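Local coordinates for sterol regulatory element-binding protein cleavage-activating protein (Schizosaccharomyces pombe, PDB 4YHC), which escorts the SREBP homologue sre1 for processing when sterol or oxygen is low, the piece described here being its WD40 domain, at residues A[171-177]-A[190-195]; A[196-200]-A[210-214]; A[222-226]-A[238-243]. The protein carries 9 engineered substitutions. One frame throughout, in Å; residues are numbered along the deposited sequence.

Contact 1: residues A[171-177]-A[190-195]; sequences LSSPIIK and ASLTES. Engineered in segment 190-195: S191 (natural residue Cys).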
ATOM      1  N   LEU A 171       8.540 -15.896  17.053  1.00 37.58           N
ATOM      2  CA  LEU A 171       9.569 -16.186  16.095  1.00 36.84           C
ATOM      3  C   LEU A 171      10.922 -16.148  16.815  1.00 38.78           C
ATOM      4  O   LEU A 171      11.096 -15.432  17.781  1.00 39.87           O
ATOM      5  CB  LEU A 171       9.538 -15.147  14.964  1.00 34.47           C
ATOM      6  CG  LEU A 171       8.718 -15.513  13.727  1.00 42.07           C
ATOM      7  CD1 LEU A 171       7.324 -16.042  14.024  1.00 46.65           C
ATOM      8  CD2 LEU A 171       8.641 -14.307  12.806  1.00 35.01           C
ATOM      9  N   SER A 172      11.883 -16.851  16.249  1.00 38.89           N
ATOM     10  CA  SER A 172      13.216 -16.995  16.801  1.00 48.34           C
ATOM     11  C   SER A 172      14.107 -15.801  16.534  1.00 50.62           C
ATOM     12  O   SER A 172      15.235 -15.780  17.011  1.00 50.63           O
ATOM     13  CB  SER A 172      13.886 -18.201  16.146  1.00 60.20           C
ATOM     14  OG  SER A 172      12.997 -19.308  16.165  1.00 69.01           O
ATOM     15  N   SER A 173      13.638 -14.827  15.761  1.00 48.01           N
ATOM     16  CA  SER A 173      14.419 -13.625  15.524  1.00 44.85           C
ATOM     17  C   SER A 173      13.547 -12.337  15.480  1.00 49.54           C
ATOM     18  O   SER A 173      12.332 -12.402  15.341  1.00 44.85           O
ATOM     19  CB  SER A 173      15.195 -13.847  14.224  1.00 42.63           C
ATOM     20  OG  SER A 173      15.926 -12.698  13.830  1.00 44.76           O
ATOM     21  N   PRO A 174      14.166 -11.156  15.596  1.00 48.71           N
ATOM     22  CA  PRO A 174      13.348  -9.960  15.426  1.00 46.81           C
ATOM     23  C   PRO A 174      12.847  -9.764  13.978  1.00 39.13           C
ATOM     24  O   PRO A 174      13.515 -10.116  13.018  1.00 41.99           O
ATOM     25  CB  PRO A 174      14.295  -8.803  15.823  1.00 47.28           C
ATOM     26  CG  PRO A 174      15.504  -9.448  16.451  1.00 40.64           C
ATOM     27  CD  PRO A 174      15.585 -10.808  15.794  1.00 52.74           C
ATOM     28  N   ILE A 175      11.657  -9.187  13.872  1.00 38.89           N
ATOM     29  CA  ILE A 175      10.959  -9.045  12.616  1.00 30.26           C
ATOM     30  C   ILE A 175      11.297  -7.726  11.984  1.00 31.19           C
ATOM     31  O   ILE A 175      11.007  -6.704  12.518  1.00 37.90           O
ATOM     32  CB  ILE A 175       9.448  -9.224  12.847  1.00 33.37           C
ATOM     33  CG1 ILE A 175       9.223 -10.687  13.149  1.00 31.80           C
ATOM     34  CG2 ILE A 175       8.603  -8.804  11.628  1.00 25.61           C
ATOM     35  CD1 ILE A 175       7.811 -11.064  13.521  1.00 32.04           C
ATOM     36  N   ILE A 176      11.893  -7.758  10.814  1.00 35.25           N
ATOM     37  CA  ILE A 176      12.155  -6.539  10.017  1.00 34.72           C
ATOM     38  C   ILE A 176      10.854  -6.016   9.340  1.00 39.45           C
ATOM     39  O   ILE A 176      10.647  -4.826   9.217  1.00 36.78           O
ATOM     40  CB  ILE A 176      13.189  -6.864   8.902  1.00 40.28           C
ATOM     41  CG1 ILE A 176      14.514  -7.373   9.492  1.00 38.69           C
ATOM     42  CG2 ILE A 176      13.497  -5.650   8.048  1.00 41.94           C
ATOM     43  CD1 ILE A 176      15.470  -7.875   8.422  1.00 37.14           C
ATOM     44  N   LYS A 177       9.978  -6.916   8.904  1.00 30.39           N
ATOM     45  CA  LYS A 177       8.860  -6.537   8.040  1.00 26.87           C
ATOM     46  C   LYS A 177       7.838  -7.662   8.057  1.00 22.05           C
ATOM     47  O   LYS A 177       8.210  -8.826   7.912  1.00 20.88           O
ATOM     48  CB  LYS A 177       9.405  -6.348   6.624  1.00 24.23           C
ATOM     49  CG  LYS A 177       8.395  -6.217   5.512  1.00 31.80           C
ATOM     50  CD  LYS A 177       7.649  -4.915   5.616  1.00 30.83           C
ATOM     51  CE  LYS A 177       6.787  -4.678   4.394  1.00 37.34           C
ATOM     52  NZ  LYS A 177       7.454  -3.733   3.500  1.00 39.15           N
ATOM     53  N   ALA A 190       3.124 -13.180   6.693  1.00 19.07           N
ATOM     54  CA  ALA A 190       4.508 -13.450   6.263  1.00 20.30           C
ATOM     55  C   ALA A 190       5.412 -12.464   6.962  1.00 26.53           C
ATOM     56  O   ALA A 190       5.078 -11.278   7.013  1.00 19.54           O
ATOM     57  CB  ALA A 190       4.634 -13.296   4.750  1.00 17.16           C
ATOM     58  N   SER A 191       6.556 -12.949   7.480  1.00 23.80           N
ATOM     59  CA  SER A 191       7.484 -12.129   8.242  1.00 23.89           C
ATOM     60  C   SER A 191       8.938 -12.345   7.809  1.00 24.64           C
ATOM     61  O   SER A 191       9.422 -13.438   7.694  1.00 24.64           O
ATOM     62  CB  SER A 191       7.320 -12.388   9.750  1.00 21.98           C
ATOM     63  OG  SER A 191       5.952 -12.401  10.135  1.00 24.54           O
ATOM     64  N   LEU A 192       9.619 -11.275   7.531  1.00 23.72           N
ATOM     65  CA  LEU A 192      11.032 -11.329   7.191  1.00 25.58           C
ATOM     66  C   LEU A 192      11.736 -11.019   8.482  1.00 29.18           C
ATOM     67  O   LEU A 192      11.463  -9.968   9.101  1.00 24.10           O
ATOM     68  CB  LEU A 192      11.387 -10.280   6.131  1.00 26.40           C
ATOM     69  CG  LEU A 192      12.908 -10.072   5.856  1.00 25.23           C
ATOM     70  CD1 LEU A 192      13.503 -11.376   5.372  1.00 20.90           C
ATOM     71  CD2 LEU A 192      13.070  -9.003   4.805  1.00 23.72           C
ATOM     72  N   THR A 193      12.568 -11.957   8.956  1.00 28.55           N
ATOM     73  CA  THR A 193      13.311 -11.738  10.221  1.00 29.49           C
ATOM     74  C   THR A 193      14.772 -11.393   9.958  1.00 31.68           C
ATOM     75  O   THR A 193      15.266 -11.600   8.859  1.00 29.60           O
ATOM     76  CB  THR A 193      13.300 -12.979  11.115  1.00 28.19           C
ATOM     77  OG1 THR A 193      13.771 -14.065  10.357  1.00 29.45           O
ATOM     78  CG2 THR A 193      11.907 -13.338  11.546  1.00 28.12           C
ATOM     79  N   GLU A 194      15.418 -10.826  10.967  1.00 41.31           N
ATOM     80  CA  GLU A 194      16.877 -10.520  10.924  1.00 50.30           C
ATOM     81  C   GLU A 194      17.784 -11.685  10.534  1.00 47.53           C
ATOM     82  O   GLU A 194      18.869 -11.465  10.038  1.00 46.56           O
ATOM     83  CB  GLU A 194      17.358  -9.936  12.232  1.00 57.15           C
ATOM     84  CG  GLU A 194      16.777  -8.560  12.532  1.00 65.64           C
ATOM     85  CD  GLU A 194      17.306  -7.966  13.835  1.00 78.75           C
ATOM     86  OE1 GLU A 194      18.250  -8.542  14.432  1.00 82.02           O
ATOM     87  OE2 GLU A 194      16.773  -6.912  14.272  1.00 86.55           O
ATOM     88  N   SER A 195      17.312 -12.907  10.736  1.00 46.88           N
ATOM     89  CA  SER A 195      17.965 -14.116  10.259  1.00 48.96           C
ATOM     90  C   SER A 195      18.019 -14.256   8.775  1.00 48.14           C
ATOM     91  O   SER A 195      18.679 -15.165   8.291  1.00 50.80           O
ATOM     92  CB  SER A 195      17.178 -15.338  10.737  1.00 56.42           C
ATOM     93  OG  SER A 195      16.491 -15.034  11.930  1.00 64.47           O
TER

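Contact 2: residues A[196-200]-A[210-214]; sequences GEVTV and PKILS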
ATOM      1  N   GLY A 196      17.246 -13.454   8.044  1.00 39.03           N
ATOM      2  CA  GLY A 196      17.150 -13.650   6.615  1.00 40.01           C
ATOM      3  C   GLY A 196      16.092 -14.638   6.179  1.00 45.45           C
ATOM      4  O   GLY A 196      15.856 -14.796   4.978  1.00 47.16           O
ATOM      5  N   GLU A 197      15.409 -15.270   7.126  1.00 40.43           N
ATOM      6  CA  GLU A 197      14.316 -16.197   6.778  1.00 41.36           C
ATOM      7  C   GLU A 197      13.000 -15.442   6.559  1.00 31.83           C
ATOM      8  O   GLU A 197      12.717 -14.428   7.197  1.00 28.10           O
ATOM      9  CB  GLU A 197      14.127 -17.228   7.896  1.00 45.56           C
ATOM     10  CG  GLU A 197      15.402 -17.997   8.275  1.00 61.12           C
ATOM     11  CD  GLU A 197      15.315 -18.735   9.620  1.00 72.06           C
ATOM     12  OE1 GLU A 197      15.501 -18.129  10.721  1.00 75.86           O
ATOM     13  OE2 GLU A 197      15.083 -19.948   9.575  1.00 75.03           O
ATOM     14  N   VAL A 198      12.179 -15.945   5.663  1.00 32.46           N
ATOM     15  CA  VAL A 198      10.794 -15.516   5.664  1.00 34.61           C
ATOM     16  C   VAL A 198       9.928 -16.682   6.151  1.00 29.45           C
ATOM     17  O   VAL A 198       9.966 -17.781   5.608  1.00 27.71           O
ATOM     18  CB  VAL A 198      10.325 -14.794   4.352  1.00 39.04           C
ATOM     19  CG1 VAL A 198      11.207 -15.063   3.192  1.00 46.06           C
ATOM     20  CG2 VAL A 198       8.894 -15.119   4.021  1.00 29.80           C
ATOM     21  N   THR A 199       9.204 -16.423   7.235  1.00 27.12           N
ATOM     22  CA  THR A 199       8.284 -17.384   7.793  1.00 26.05           C
ATOM     23  C   THR A 199       6.856 -16.971   7.413  1.00 23.12           C
ATOM     24  O   THR A 199       6.427 -15.826   7.636  1.00 22.75           O
ATOM     25  CB  THR A 199       8.377 -17.446   9.337  1.00 27.52           C
ATOM     26  OG1 THR A 199       9.659 -17.907   9.712  1.00 28.38           O
ATOM     27  CG2 THR A 199       7.345 -18.416   9.914  1.00 26.72           C
ATOM     28  N   VAL A 200       6.118 -17.909   6.887  1.00 24.60           N
ATOM     29  CA  VAL A 200       4.754 -17.682   6.549  1.00 26.83           C
ATOM     30  C   VAL A 200       3.877 -18.559   7.460  1.00 23.40           C
ATOM     31  O   VAL A 200       3.907 -19.770   7.356  1.00 25.35           O
ATOM     32  CB  VAL A 200       4.450 -18.026   5.117  1.00 23.20           C
ATOM     33  CG1 VAL A 200       2.995 -17.692   4.826  1.00 20.41           C
ATOM     34  CG2 VAL A 200       5.364 -17.320   4.128  1.00 25.17           C
ATOM     35  N   PRO A 210       3.146 -22.885  10.212  1.00 43.57           N
ATOM     36  CA  PRO A 210       4.267 -22.101   9.705  1.00 40.75           C
ATOM     37  C   PRO A 210       4.991 -22.840   8.619  1.00 42.29           C
ATOM     38  O   PRO A 210       5.038 -24.057   8.611  1.00 39.15           O
ATOM     39  CB  PRO A 210       5.187 -21.945  10.931  1.00 37.67           C
ATOM     40  CG  PRO A 210       4.890 -23.140  11.761  1.00 43.31           C
ATOM     41  CD  PRO A 210       3.482 -23.574  11.477  1.00 44.20           C
ATOM     42  N   LYS A 211       5.566 -22.098   7.702  1.00 35.68           N
ATOM     43  CA  LYS A 211       6.549 -22.643   6.824  1.00 35.46           C
ATOM     44  C   LYS A 211       7.625 -21.619   6.635  1.00 37.98           C
ATOM     45  O   LYS A 211       7.361 -20.424   6.721  1.00 39.69           O
ATOM     46  CB  LYS A 211       5.943 -22.985   5.496  1.00 39.17           C
ATOM     47  CG  LYS A 211       5.513 -24.431   5.425  1.00 57.29           C
ATOM     48  CD  LYS A 211       5.737 -24.995   4.029  1.00 67.70           C
ATOM     49  CE  LYS A 211       4.565 -24.683   3.121  1.00 64.93           C
ATOM     50  NZ  LYS A 211       3.387 -25.541   3.447  1.00 61.48           N
ATOM     51  N   ILE A 212       8.826 -22.081   6.331  1.00 31.27           N
ATOM     52  CA  ILE A 212       9.912 -21.177   6.013  1.00 33.06           C
ATOM     53  C   ILE A 212      10.078 -21.268   4.530  1.00 34.25           C
ATOM     54  O   ILE A 212      10.273 -22.375   4.011  1.00 33.69           O
ATOM     55  CB  ILE A 212      11.279 -21.586   6.584  1.00 37.25           C
ATOM     56  CG1 ILE A 212      11.192 -21.971   8.068  1.00 45.57           C
ATOM     57  CG2 ILE A 212      12.313 -20.493   6.282  1.00 34.99           C
ATOM     58  CD1 ILE A 212      11.069 -20.840   9.040  1.00 50.87           C
ATOM     59  N   LEU A 213      10.062 -20.118   3.862  1.00 26.38           N
ATOM     60  CA  LEU A 213      10.226 -20.056   2.419  1.00 38.85           C
ATOM     61  C   LEU A 213      11.672 -20.159   1.984  1.00 42.01           C
ATOM     62  O   LEU A 213      12.534 -19.746   2.703  1.00 44.55           O
ATOM     63  CB  LEU A 213       9.731 -18.703   1.931  1.00 43.66           C
ATOM     64  CG  LEU A 213       8.310 -18.672   1.442  1.00 41.69           C
ATOM     65  CD1 LEU A 213       7.364 -19.435   2.349  1.00 41.14           C
ATOM     66  CD2 LEU A 213       7.935 -17.210   1.257  1.00 31.01           C
ATOM     67  N   SER A 214      11.914 -20.653   0.774  1.00 44.97           N
ATOM     68  CA  SER A 214      13.275 -20.671   0.196  1.00 52.82           C
ATOM     69  C   SER A 214      13.441 -19.615  -0.895  1.00 48.64           C
ATOM     70  O   SER A 214      12.697 -19.630  -1.883  1.00 52.09           O
ATOM     71  CB  SER A 214      13.575 -22.038  -0.434  1.00 57.20           C
ATOM     72  OG  SER A 214      13.116 -23.110   0.376  1.00 64.64           O
TER

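Contact 3: residues A[222-226]-A[238-243]; sequences ETKKD and LARDSG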
ATOM      1  N   GLU A 222      23.070 -13.713  -0.284  1.00 40.69           N
ATOM      2  CA  GLU A 222      22.591 -12.345  -0.368  1.00 32.68           C
ATOM      3  C   GLU A 222      21.768 -12.039   0.869  1.00 31.17           C
ATOM      4  O   GLU A 222      21.120 -12.889   1.434  1.00 32.47           O
ATOM      5  CB  GLU A 222      21.804 -12.118  -1.656  1.00 29.90           C
ATOM      6  CG  GLU A 222      22.603 -12.341  -2.917  1.00 30.64           C
ATOM      7  CD  GLU A 222      21.887 -11.883  -4.148  1.00 31.54           C
ATOM      8  OE1 GLU A 222      20.673 -11.513  -4.071  1.00 30.03           O
ATOM      9  OE2 GLU A 222      22.522 -11.880  -5.218  1.00 30.69           O
ATOM     10  N   THR A 223      21.949 -10.840   1.364  1.00 27.95           N
ATOM     11  CA  THR A 223      21.041 -10.260   2.339  1.00 31.78           C
ATOM     12  C   THR A 223      19.587 -10.069   1.741  1.00 26.20           C
ATOM     13  O   THR A 223      19.420  -9.493   0.663  1.00 25.06           O
ATOM     14  CB  THR A 223      21.540  -8.895   2.711  1.00 26.19           C
ATOM     15  OG1 THR A 223      22.909  -8.999   3.081  1.00 34.61           O
ATOM     16  CG2 THR A 223      20.709  -8.276   3.889  1.00 34.96           C
ATOM     17  N   LYS A 224      18.613 -10.530   2.480  1.00 22.49           N
ATOM     18  CA  LYS A 224      17.154 -10.326   2.193  1.00 25.63           C
ATOM     19  C   LYS A 224      16.768  -8.922   2.647  1.00 26.79           C
ATOM     20  O   LYS A 224      17.093  -8.488   3.747  1.00 27.12           O
ATOM     21  CB  LYS A 224      16.334 -11.392   2.906  1.00 17.52           C
ATOM     22  CG  LYS A 224      16.258 -12.677   2.108  1.00 41.34           C
ATOM     23  CD  LYS A 224      17.597 -13.329   1.703  1.00 48.04           C
ATOM     24  CE  LYS A 224      18.072 -14.429   2.665  1.00 57.33           C
ATOM     25  NZ  LYS A 224      16.941 -15.398   2.972  1.00 62.19           N
ATOM     26  N   LYS A 225      16.090  -8.188   1.792  1.00 22.98           N
ATOM     27  CA  LYS A 225      15.871  -6.758   2.029  1.00 19.89           C
ATOM     28  C   LYS A 225      14.388  -6.409   2.258  1.00 24.91           C
ATOM     29  O   LYS A 225      14.078  -5.385   2.899  1.00 24.94           O
ATOM     30  CB  LYS A 225      16.406  -5.974   0.836  1.00 21.15           C
ATOM     31  CG  LYS A 225      17.918  -6.079   0.598  1.00 23.15           C
ATOM     32  CD  LYS A 225      18.649  -5.492   1.794  1.00 22.25           C
ATOM     33  CE  LYS A 225      20.151  -5.226   1.583  1.00 24.59           C
ATOM     34  NZ  LYS A 225      20.411  -4.263   0.506  1.00 21.92           N
ATOM     35  N   ASP A 226      13.473  -7.216   1.708  1.00 16.27           N
ATOM     36  CA  ASP A 226      12.056  -6.855   1.817  1.00 15.97           C
ATOM     37  C   ASP A 226      11.192  -8.014   1.311  1.00 18.37           C
ATOM     38  O   ASP A 226      11.633  -8.928   0.612  1.00 16.66           O
ATOM     39  CB  ASP A 226      11.728  -5.589   0.987  1.00 16.45           C
ATOM     40  CG  ASP A 226      10.676  -4.686   1.670  1.00 25.37           C
ATOM     41  OD1 ASP A 226       9.968  -5.177   2.615  1.00 21.61           O
ATOM     42  OD2 ASP A 226      10.527  -3.500   1.234  1.00 27.83           O
ATOM     43  N   LEU A 238      10.166 -11.581  -2.725  1.00 19.16           N
ATOM     44  CA  LEU A 238      11.277 -11.538  -1.773  1.00 16.24           C
ATOM     45  C   LEU A 238      12.440 -10.772  -2.455  1.00 18.88           C
ATOM     46  O   LEU A 238      12.981 -11.238  -3.398  1.00 17.52           O
ATOM     47  CB  LEU A 238      11.722 -12.944  -1.436  1.00 22.09           C
ATOM     48  CG  LEU A 238      12.685 -13.216  -0.235  1.00 35.11           C
ATOM     49  CD1 LEU A 238      14.030 -13.730  -0.682  1.00 38.66           C
ATOM     50  CD2 LEU A 238      12.958 -12.075   0.718  1.00 32.41           C
ATOM     51  N   ALA A 239      12.749  -9.580  -1.997  1.00 16.18           N
ATOM     52  CA  ALA A 239      13.767  -8.742  -2.537  1.00 16.24           C
ATOM     53  C   ALA A 239      15.068  -9.027  -1.791  1.00 25.41           C
ATOM     54  O   ALA A 239      15.072  -9.204  -0.598  1.00 18.28           O
ATOM     55  CB  ALA A 239      13.437  -7.311  -2.321  1.00 18.30           C
ATOM     56  N   ARG A 240      16.147  -9.130  -2.541  1.00 22.56           N
ATOM     57  CA  ARG A 240      17.485  -9.441  -1.970  1.00 20.06           C
ATOM     58  C   ARG A 240      18.399  -8.455  -2.714  1.00 20.31           C
ATOM     59  O   ARG A 240      17.945  -7.304  -3.016  1.00 25.74           O
ATOM     60  CB  ARG A 240      17.849 -10.941  -2.129  1.00 22.54           C
ATOM     61  CG  ARG A 240      17.563 -11.555  -3.488  1.00 23.70           C
ATOM     62  CD  ARG A 240      17.837 -13.086  -3.536  1.00 26.57           C
ATOM     63  NE  ARG A 240      17.388 -13.609  -4.815  1.00 25.43           N
ATOM     64  CZ  ARG A 240      17.901 -13.326  -6.011  1.00 24.97           C
ATOM     65  NH1 ARG A 240      19.028 -12.620  -6.150  1.00 26.27           N
ATOM     66  NH2 ARG A 240      17.272 -13.756  -7.104  1.00 24.97           N
ATOM     67  N   ASP A 241      19.665  -8.791  -2.940  1.00 28.36           N
ATOM     68  CA  ASP A 241      20.627  -7.764  -3.419  1.00 27.23           C
ATOM     69  C   ASP A 241      20.902  -7.779  -4.898  1.00 26.73           C
ATOM     70  O   ASP A 241      21.394  -6.808  -5.408  1.00 23.76           O
ATOM     71  CB  ASP A 241      21.918  -7.830  -2.578  1.00 43.15           C
ATOM     72  CG  ASP A 241      21.868  -6.855  -1.345  1.00 72.46           C
ATOM     73  OD1 ASP A 241      21.145  -5.813  -1.368  1.00 71.92           O
ATOM     74  OD2 ASP A 241      22.515  -7.145  -0.357  1.00 70.17           O
ATOM     75  N   SER A 242      20.650  -8.882  -5.601  1.00 20.88           N
ATOM     76  CA  SER A 242      20.739  -8.892  -7.077  1.00 19.06           C
ATOM     77  C   SER A 242      19.420  -9.246  -7.741  1.00 22.35           C
ATOM     78  O   SER A 242      19.348  -9.547  -8.953  1.00 23.78           O
ATOM     79  CB  SER A 242      21.844  -9.841  -7.602  1.00 26.32           C
ATOM     80  OG  SER A 242      21.590 -11.181  -7.206  1.00 28.96           O
ATOM     81  N   GLY A 243      18.335  -9.136  -6.987  1.00 20.98           N
ATOM     82  CA  GLY A 243      17.005  -9.319  -7.587  1.00 21.01           C
ATOM     83  C   GLY A 243      15.852  -9.589  -6.640  1.00 29.21           C
ATOM     84  O   GLY A 243      15.958  -9.366  -5.431  1.00 16.69           O
TER

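Contact 1: residues A[171-177]-A[190-195]
P174 and E194 meet at the open end of a hairpin, just beyond strands 175-182 and 187-193, the first two of a four-stranded WD40 blade. E194 can be followed outward. Its CB lies 3.5 Å from S173 OG, its CG is near the P174 carbonyl O, and CD reaches CG of the P174 ring at 3.5 Å; the carboxylate then lies along the CB-CG-CD rim of that ring, OE1 nearest CG and OE2 nearest CB. The chain is extended beyond CG (chi2 -178°) and crosses the proline at about a right angle, although the glutamate is poorly ordered. With an alanine at P174, CG and CD are gone, and the E194 carboxylate, left with CB alone to rest on, is likely to swing more widely. The backbone is firmer: E194 N donates to P174 O at 2.9 Å. Further along, a classic beta bulge sets both I176 and K177 against L192, whose O takes I176 N at 2.8 Å and, weakly, K177 N. K177 NZ leaves for D226 in the next blade. On the face carrying I175 and T193, L171 CD2 closes on T193 CG2 at 3.6 Å and on CB of the engineered S191 at 3.8 Å.

Contact 2: residues A[196-200]-A[210-214]
The outer hairpin of a WD40 blade, strands 198-204 and 207-212, is joined here with its edge strand running antiparallel to the third strand; the short segments 198-200 and 210-212 make an angle of 153°. V200 and K211 form a hydrogen-bonded pair in which V200 N gives to K211 O at 2.8 Å, while K211 N returns a bond to V200 O. Two residues along, L213 N reaches V198 O at 2.9 Å. T199 and I212 make the non-hydrogen-bonded pair between them.

The two faces differ in character. On the one carrying V200, the branched end of L213 is wedged against two valines: CD2 comes up to V198 CG2 at 3.6 Å, and CD1 presses on V200 CG2 more tightly than ordinary van der Waals contact. V200 CG2 is turned to this leucine because its CG1 stands anti to the backbone N (chi1 -177°), and the same valine also packs on R188 and A190 of the next strand inward. L213 goes on to touch L249, so the apolar patch reaches beyond the hairpin. The face of T199 and I212 is more mixed. I212 CG2 lies 4.1 Å from E197 CB, and the ethyl arm of the isoleucine bends at chi2 (-76°), carrying its end back toward the third strand, where I212 CD1 meets T199 OG1 at 3.3 Å.

Contact 3: residues A[222-226]-A[238-243]
E222 OE1 takes three donors: R240 NH1 at 2.9 Å, S242 N at 3.0 Å and D241 N at 3.1 Å. None lies in the carboxylate plane: R240 NH1 approaches from one side of it, the two backbone N-H groups from the other, and three bonds should hold the glutamate firmly. The R240 bond is a salt bridge, with OE1 in the guanidinium plane although the carboxylate is turned 51° from it. R240 reaches there from the crowded position of its first torsion (chi1 45°), then runs extended, so that its CG and CD also pass close to OE1; its NH2 has a second acidic partner, D245. E222 OE2 faces the S242 hydroxyl at a distance too short to be trusted. Here the next WD40 blade begins, 222-225 leading into its first strand and 240-242 leaving its second. A classic beta bulge opens the pairing, K225 and D226 both facing A239. A239 O accepts K225 N at 2.8 Å and, weakly, D226 N, while A239 N donates to D226 O. K225 NZ, which also bonds I263 O, makes a short salt bridge on the syn side of D241 OD1, and L238 CD2 sits 3.6 Å from K224 CG.

How the contacts relate
From the N terminus, contact 1 closes the hairpin of strands 175-182 and 187-193. Contact 2 then closes the hairpin of strands 198-204 and 207-212 in the same sheet, and contact 3 ties the approach to strand 226-230 to the end of strand 235-239 in the following blade. The three lie in series, neither nesting nor crossing. Contacts 1 and 2 meet along the middle strands, where S191 N probably bonds T199 O. Blade joins blade at contact 3: K177 NZ holds D226 OD1 in a salt bridge, and L192 packs on K224 and D226. K224 NZ also points to G196 O of contact 2, but is modelled so close that the bond is doubtful in detail.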